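Local coordinates for lysozyme inhibitor LprI-like N-terminal domain-containing protein (Burkholderia thailandensis, PDB 6AR7) that is of unknown function but carries a domain like that of the lysozyme inhibitor LprI and may inhibit lysozyme, at residues Gln57-Val68 against Trp79-Leu87. Sequence-based numbering, arbitrary orientation.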
ATOM      1  N   GLN A  57      -9.384   3.592  -6.152  1.00 25.63           N
ATOM      2  CA  GLN A  57      -9.874   2.236  -5.954  1.00 26.39           C
ATOM      3  C   GLN A  57     -10.573   1.726  -7.217  1.00 36.86           C
ATOM      4  O   GLN A  57     -10.467   0.546  -7.569  1.00 36.41           O
ATOM      5  CB  GLN A  57     -10.798   2.189  -4.741  1.00 28.84           C
ATOM      6  CG  GLN A  57     -11.404   0.801  -4.467  1.00 33.70           C
ATOM      7  CD  GLN A  57     -10.347  -0.264  -4.234  1.00 45.71           C
ATOM      8  OE1 GLN A  57      -9.487  -0.115  -3.368  1.00 46.74           O
ATOM      9  NE2 GLN A  57     -10.414  -1.352  -5.003  1.00 48.83           N
ATOM     10  N   GLY A  58     -11.256   2.607  -7.937  1.00 30.65           N
ATOM     11  CA  GLY A  58     -11.796   2.200  -9.223  1.00 38.09           C
ATOM     12  C   GLY A  58     -10.707   1.813 -10.206  1.00 34.70           C
ATOM     13  O   GLY A  58     -10.883   0.892 -11.013  1.00 32.44           O
ATOM     14  N   GLU A  59      -9.560   2.499 -10.150  1.00 29.31           N
ATOM     15  CA  GLU A  59      -8.475   2.140 -11.056  1.00 29.87           C
ATOM     16  C   GLU A  59      -7.813   0.833 -10.637  1.00 33.69           C
ATOM     17  O   GLU A  59      -7.334   0.077 -11.494  1.00 36.35           O
ATOM     18  CB  GLU A  59      -7.451   3.270 -11.138  1.00 26.15           C
ATOM     19  CG  GLU A  59      -8.030   4.510 -11.810  1.00 35.37           C
ATOM     20  CD  GLU A  59      -8.600   4.187 -13.189  1.00 50.90           C
ATOM     21  OE1 GLU A  59      -7.813   3.761 -14.065  1.00 42.07           O
ATOM     22  OE2 GLU A  59      -9.834   4.326 -13.384  1.00 53.90           O
ATOM     23  N   VAL A  60      -7.788   0.545  -9.339  1.00 29.51           N
ATOM     24  CA  VAL A  60      -7.336  -0.765  -8.879  1.00 29.54           C
ATOM     25  C   VAL A  60      -8.189  -1.853  -9.507  1.00 32.59           C
ATOM     26  O   VAL A  60      -7.680  -2.809 -10.102  1.00 34.09           O
ATOM     27  CB  VAL A  60      -7.392  -0.850  -7.341  1.00 28.65           C
ATOM     28  CG1 VAL A  60      -7.225  -2.296  -6.880  1.00 26.44           C
ATOM     29  CG2 VAL A  60      -6.327   0.050  -6.687  1.00 27.19           C
ATOM     30  N   ASP A  61      -9.509  -1.706  -9.411  1.00 28.41           N
ATOM     31  CA  ASP A  61     -10.395  -2.752  -9.904  1.00 36.82           C
ATOM     32  C   ASP A  61     -10.301  -2.901 -11.416  1.00 36.65           C
ATOM     33  O   ASP A  61     -10.331  -4.023 -11.930  1.00 39.81           O
ATOM     34  CB  ASP A  61     -11.825  -2.471  -9.447  1.00 47.37           C
ATOM     35  CG  ASP A  61     -11.972  -2.584  -7.932  1.00 56.05           C
ATOM     36  OD1 ASP A  61     -11.183  -3.343  -7.336  1.00 61.31           O
ATOM     37  OD2 ASP A  61     -12.855  -1.935  -7.333  1.00 59.74           O
ATOM     38  N   ALA A  62     -10.158  -1.789 -12.138  1.00 35.99           N
ATOM     39  CA  ALA A  62     -10.086  -1.844 -13.594  1.00 40.65           C
ATOM     40  C   ALA A  62      -8.752  -2.399 -14.063  1.00 39.84           C
ATOM     41  O   ALA A  62      -8.699  -3.140 -15.054  1.00 44.29           O
ATOM     42  CB  ALA A  62     -10.311  -0.461 -14.193  1.00 39.39           C
ATOM     43  N   ALA A  63      -7.656  -1.975 -13.432  1.00 33.43           N
ATOM     44  CA  ALA A  63      -6.355  -2.502 -13.820  1.00 35.11           C
ATOM     45  C   ALA A  63      -6.271  -3.985 -13.490  1.00 35.40           C
ATOM     46  O   ALA A  63      -5.766  -4.777 -14.290  1.00 39.73           O
ATOM     47  CB  ALA A  63      -5.232  -1.722 -13.145  1.00 30.60           C
ATOM     48  N   TYR A  64      -6.822  -4.388 -12.341  1.00 36.94           N
ATOM     49  CA  TYR A  64      -6.869  -5.811 -12.010  1.00 42.94           C
ATOM     50  C   TYR A  64      -7.665  -6.590 -13.057  1.00 44.54           C
ATOM     51  O   TYR A  64      -7.298  -7.713 -13.423  1.00 40.27           O
ATOM     52  CB  TYR A  64      -7.472  -6.008 -10.616  1.00 35.02           C
ATOM     53  CG  TYR A  64      -7.697  -7.456 -10.223  1.00 37.65           C
ATOM     54  CD1 TYR A  64      -6.641  -8.260  -9.816  1.00 39.46           C
ATOM     55  CD2 TYR A  64      -8.970  -8.024 -10.280  1.00 43.28           C
ATOM     56  CE1 TYR A  64      -6.842  -9.607  -9.454  1.00 40.87           C
ATOM     57  CE2 TYR A  64      -9.186  -9.368  -9.921  1.00 49.69           C
ATOM     58  CZ  TYR A  64      -8.113 -10.149  -9.508  1.00 51.62           C
ATOM     59  OH  TYR A  64      -8.307 -11.470  -9.152  1.00 53.86           O
ATOM     60  N   GLN A  65      -8.742  -6.001 -13.579  1.00 46.49           N
ATOM     61  CA  GLN A  65      -9.534  -6.726 -14.568  1.00 45.61           C
ATOM     62  C   GLN A  65      -8.792  -6.868 -15.895  1.00 43.20           C
ATOM     63  O   GLN A  65      -8.779  -7.957 -16.483  1.00 41.95           O
ATOM     64  CB  GLN A  65     -10.889  -6.052 -14.760  1.00 50.88           C
ATOM     65  CG  GLN A  65     -11.865  -6.295 -13.610  1.00 56.69           C
ATOM     66  CD  GLN A  65     -11.969  -7.773 -13.221  1.00 68.49           C
ATOM     67  OE1 GLN A  65     -11.994  -8.660 -14.082  1.00 75.50           O
ATOM     68  NE2 GLN A  65     -12.060  -8.037 -11.917  1.00 68.13           N
ATOM     69  N   ARG A  66      -8.157  -5.796 -16.381  1.00 46.65           N
ATOM     70  CA  ARG A  66      -7.309  -5.917 -17.569  1.00 47.92           C
ATOM     71  C   ARG A  66      -6.248  -6.996 -17.380  1.00 43.92           C
ATOM     72  O   ARG A  66      -6.008  -7.818 -18.272  1.00 52.41           O
ATOM     73  CB  ARG A  66      -6.631  -4.589 -17.877  1.00 47.86           C
ATOM     74  CG  ARG A  66      -7.378  -3.651 -18.774  1.00 60.70           C
ATOM     75  CD  ARG A  66      -6.345  -2.817 -19.489  1.00 61.20           C
ATOM     76  NE  ARG A  66      -5.638  -1.956 -18.548  1.00 55.02           N
ATOM     77  CZ  ARG A  66      -4.342  -1.671 -18.623  1.00 59.61           C
ATOM     78  NH1 ARG A  66      -3.593  -2.208 -19.584  1.00 58.65           N
ATOM     79  NH2 ARG A  66      -3.793  -0.866 -17.722  1.00 55.16           N
ATOM     80  N   LEU A  67      -5.589  -6.983 -16.221  1.00 44.34           N
ATOM     81  CA  LEU A  67      -4.503  -7.918 -15.956  1.00 40.49           C
ATOM     82  C   LEU A  67      -4.989  -9.358 -16.034  1.00 47.74           C
ATOM     83  O   LEU A  67      -4.332 -10.209 -16.644  1.00 57.90           O
ATOM     84  CB  LEU A  67      -3.910  -7.631 -14.574  1.00 38.53           C
ATOM     85  CG  LEU A  67      -2.486  -8.097 -14.284  1.00 41.35           C
ATOM     86  CD1 LEU A  67      -1.959  -7.382 -13.065  1.00 41.27           C
ATOM     87  CD2 LEU A  67      -2.474  -9.588 -14.035  1.00 48.49           C
ATOM     88  N   VAL A  68      -6.144  -9.644 -15.427  1.00 42.60           N
ATOM     89  CA  VAL A  68      -6.668 -11.003 -15.424  1.00 46.65           C
ATOM     90  C   VAL A  68      -7.002 -11.444 -16.847  1.00 54.74           C
ATOM     91  O   VAL A  68      -6.821 -12.616 -17.201  1.00 58.08           O
ATOM     92  CB  VAL A  68      -7.892 -11.089 -14.488  1.00 49.53           C
ATOM     93  CG1 VAL A  68      -8.659 -12.390 -14.705  1.00 59.68           C
ATOM     94  CG2 VAL A  68      -7.470 -10.945 -13.041  1.00 49.74           C
ATOM     95  N   TRP A  79      -1.125 -13.125  -9.756  1.00 39.86           N
ATOM     96  CA  TRP A  79      -1.680 -11.814  -9.408  1.00 36.83           C
ATOM     97  C   TRP A  79      -3.016 -11.956  -8.692  1.00 37.56           C
ATOM     98  O   TRP A  79      -3.320 -11.174  -7.779  1.00 40.12           O
ATOM     99  CB  TRP A  79      -1.816 -10.934 -10.652  1.00 33.74           C
ATOM    100  CG  TRP A  79      -0.517 -10.296 -11.019  1.00 41.11           C
ATOM    101  CD1 TRP A  79       0.388 -10.752 -11.934  1.00 46.53           C
ATOM    102  CD2 TRP A  79       0.040  -9.091 -10.471  1.00 41.58           C
ATOM    103  NE1 TRP A  79       1.476  -9.916 -11.981  1.00 41.20           N
ATOM    104  CE2 TRP A  79       1.281  -8.882 -11.101  1.00 38.44           C
ATOM    105  CE3 TRP A  79      -0.390  -8.172  -9.507  1.00 34.44           C
ATOM    106  CZ2 TRP A  79       2.098  -7.794 -10.795  1.00 34.88           C
ATOM    107  CZ3 TRP A  79       0.420  -7.092  -9.212  1.00 37.56           C
ATOM    108  CH2 TRP A  79       1.646  -6.909  -9.857  1.00 37.10           C
ATOM    109  N   GLN A  80      -3.826 -12.944  -9.091  1.00 37.76           N
ATOM    110  CA  GLN A  80      -5.078 -13.183  -8.385  1.00 41.45           C
ATOM    111  C   GLN A  80      -4.809 -13.485  -6.925  1.00 43.37           C
ATOM    112  O   GLN A  80      -5.521 -13.001  -6.037  1.00 42.06           O
ATOM    113  CB  GLN A  80      -5.856 -14.328  -9.030  1.00 42.16           C
ATOM    114  CG  GLN A  80      -6.430 -13.958 -10.380  1.00 45.37           C
ATOM    115  CD  GLN A  80      -7.144 -15.123 -11.029  1.00 50.40           C
ATOM    116  OE1 GLN A  80      -6.708 -16.265 -10.908  1.00 50.43           O
ATOM    117  NE2 GLN A  80      -8.225 -14.838 -11.744  1.00 47.27           N
ATOM    118  N   GLU A  81      -3.772 -14.273  -6.663  1.00 42.91           N
ATOM    119  CA  GLU A  81      -3.385 -14.538  -5.290  1.00 43.20           C
ATOM    120  C   GLU A  81      -2.940 -13.256  -4.594  1.00 43.69           C
ATOM    121  O   GLU A  81      -3.345 -12.987  -3.454  1.00 34.76           O
ATOM    122  CB  GLU A  81      -2.261 -15.576  -5.266  1.00 45.46           C
ATOM    123  CG  GLU A  81      -1.750 -15.891  -3.867  1.00 49.57           C
ATOM    124  CD  GLU A  81      -2.793 -16.516  -2.960  1.00 49.36           C
ATOM    125  OE1 GLU A  81      -3.755 -17.130  -3.463  1.00 53.94           O
ATOM    126  OE2 GLU A  81      -2.661 -16.359  -1.731  1.00 46.44           O
ATOM    127  N   SER A  82      -2.141 -12.431  -5.280  1.00 36.14           N
ATOM    128  CA  SER A  82      -1.667 -11.191  -4.669  1.00 34.91           C
ATOM    129  C   SER A  82      -2.833 -10.275  -4.303  1.00 37.39           C
ATOM    130  O   SER A  82      -2.819  -9.632  -3.245  1.00 32.23           O
ATOM    131  CB  SER A  82      -0.693 -10.480  -5.611  1.00 28.57           C
ATOM    132  OG  SER A  82      -1.376  -9.673  -6.552  1.00 32.71           O
ATOM    133  N   GLN A  83      -3.868 -10.233  -5.148  1.00 33.60           N
ATOM    134  CA  GLN A  83      -4.993  -9.344  -4.870  1.00 33.52           C
ATOM    135  C   GLN A  83      -5.814  -9.848  -3.693  1.00 32.65           C
ATOM    136  O   GLN A  83      -6.268  -9.058  -2.860  1.00 35.49           O
ATOM    137  CB  GLN A  83      -5.875  -9.188  -6.114  1.00 31.10           C
ATOM    138  CG  GLN A  83      -7.027  -8.163  -5.949  1.00 30.10           C
ATOM    139  CD  GLN A  83      -6.546  -6.722  -5.841  1.00 34.48           C
ATOM    140  OE1 GLN A  83      -5.345  -6.421  -5.924  1.00 35.70           O
ATOM    141  NE2 GLN A  83      -7.490  -5.817  -5.633  1.00 35.06           N
ATOM    142  N   ARG A  84      -6.014 -11.163  -3.601  1.00 34.39           N
ATOM    143  CA  ARG A  84      -6.684 -11.703  -2.428  1.00 33.79           C
ATOM    144  C   ARG A  84      -5.919 -11.325  -1.159  1.00 36.88           C
ATOM    145  O   ARG A  84      -6.520 -10.948  -0.145  1.00 35.37           O
ATOM    146  CB  ARG A  84      -6.793 -13.224  -2.559  1.00 35.61           C
ATOM    147  CG  ARG A  84      -8.016 -13.736  -3.345  1.00 48.12           C
ATOM    148  CD  ARG A  84      -8.145 -15.278  -3.293  1.00 49.34           C
ATOM    149  NE  ARG A  84      -6.995 -16.006  -3.851  1.00 55.69           N
ATOM    150  CZ  ARG A  84      -6.869 -16.388  -5.125  1.00 56.48           C
ATOM    151  NH1 ARG A  84      -7.824 -16.123  -6.002  1.00 57.19           N
ATOM    152  NH2 ARG A  84      -5.782 -17.041  -5.523  1.00 54.93           N
ATOM    153  N   ARG A  85      -4.584 -11.389  -1.214  1.00 36.17           N
ATOM    154  CA  ARG A  85      -3.764 -11.052  -0.055  1.00 33.38           C
ATOM    155  C   ARG A  85      -3.770  -9.557   0.198  1.00 34.59           C
ATOM    156  O   ARG A  85      -3.758  -9.115   1.353  1.00 31.17           O
ATOM    157  CB  ARG A  85      -2.336 -11.545  -0.258  1.00 30.98           C
ATOM    158  CG  ARG A  85      -2.190 -13.064  -0.405  1.00 34.82           C
ATOM    159  CD  ARG A  85      -2.572 -13.793   0.867  1.00 42.42           C
ATOM    160  NE  ARG A  85      -2.284 -15.225   0.782  1.00 54.35           N
ATOM    161  CZ  ARG A  85      -2.419 -16.080   1.795  1.00 60.01           C
ATOM    162  NH1 ARG A  85      -2.834 -15.645   2.979  1.00 55.79           N
ATOM    163  NH2 ARG A  85      -2.136 -17.367   1.628  1.00 63.18           N
ATOM    164  N   TRP A  86      -3.798  -8.760  -0.870  1.00 28.67           N
ATOM    165  CA  TRP A  86      -3.826  -7.312  -0.691  1.00 29.15           C
ATOM    166  C   TRP A  86      -5.102  -6.883   0.022  1.00 34.51           C
ATOM    167  O   TRP A  86      -5.074  -6.073   0.962  1.00 33.29           O
ATOM    168  CB  TRP A  86      -3.710  -6.624  -2.041  1.00 23.82           C
ATOM    169  CG  TRP A  86      -3.596  -5.154  -1.925  1.00 28.41           C
ATOM    170  CD1 TRP A  86      -2.489  -4.449  -1.542  1.00 25.58           C
ATOM    171  CD2 TRP A  86      -4.617  -4.183  -2.197  1.00 26.85           C
ATOM    172  NE1 TRP A  86      -2.756  -3.104  -1.566  1.00 27.04           N
ATOM    173  CE2 TRP A  86      -4.055  -2.908  -1.959  1.00 26.15           C
ATOM    174  CE3 TRP A  86      -5.948  -4.264  -2.623  1.00 29.54           C
ATOM    175  CZ2 TRP A  86      -4.773  -1.731  -2.130  1.00 28.52           C
ATOM    176  CZ3 TRP A  86      -6.671  -3.078  -2.796  1.00 33.97           C
ATOM    177  CH2 TRP A  86      -6.080  -1.832  -2.551  1.00 26.92           C
ATOM    178  N   LEU A  87      -6.237  -7.418  -0.425  1.00 33.87           N
ATOM    179  CA  LEU A  87      -7.516  -7.063   0.172  1.00 36.11           C
ATOM    180  C   LEU A  87      -7.575  -7.452   1.642  1.00 34.68           C
ATOM    181  O   LEU A  87      -8.098  -6.691   2.466  1.00 34.27           O
ATOM    182  CB  LEU A  87      -8.649  -7.726  -0.607  1.00 41.79           C
ATOM    183  CG  LEU A  87      -8.857  -7.116  -1.990  1.00 39.21           C
ATOM    184  CD1 LEU A  87      -9.802  -7.979  -2.818  1.00 41.65           C
ATOM    185  CD2 LEU A  87      -9.396  -5.705  -1.832  1.00 36.06           C
TER
HETATM  186  O   HOH W   1      -9.891 -12.896 -10.493  1.00 60.19           O
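Tyr64 reaches across from helix 42-70 and turns one ring face to Gln83 of helix 73-101. With CG anti to the backbone N (chi1 174°), the ring extends toward the partner helix; Gln83 CG sits over one face, 4.1 Å from the Tyr64 ring centroid, in a CH-pi contact, and Val68 CG2 of the same helix as Tyr64 lies against the opposite face, both displaced toward the rim. The phenol oxygen runs on to Gln80, Tyr64 OH lying 3.3 Å from Gln80 CG, and the two side chains cross at about a right angle. A water lies between Tyr64 OH and Gln80 NE2, taking a weak bond from the amide. No direct hydrogen bond links the segments.

Further along, Leu67 lays both methyls on the indole of Trp79: Leu67 CD1 stands over the five-membered ring, 3.9 Å from its centroid, while Leu67 CD2 rests 3.7 Å from Trp79 CG. Toward the other end, Val60 CG1 packs 3.7 Å from Gln83 NE2 and also touches Trp86, whose indole edge meets Gln57 OE1 in plane.

The segments run nearly antiparallel, as neighbours in a helical hairpin; their axes come within 11.1 Å, with 156° between the N-to-C directions. Helix 107-136 packs against both: Arg124 bonds Gln83 OE1 and Ser82 OG and makes a cation-pi contact with Trp86, and Trp79 NE1 is hydrogen-bonded to Tyr135 OH. Helix 180-197 packs on Trp79 and Ser82, joining the hairpin to the rest of the all-helical bundle.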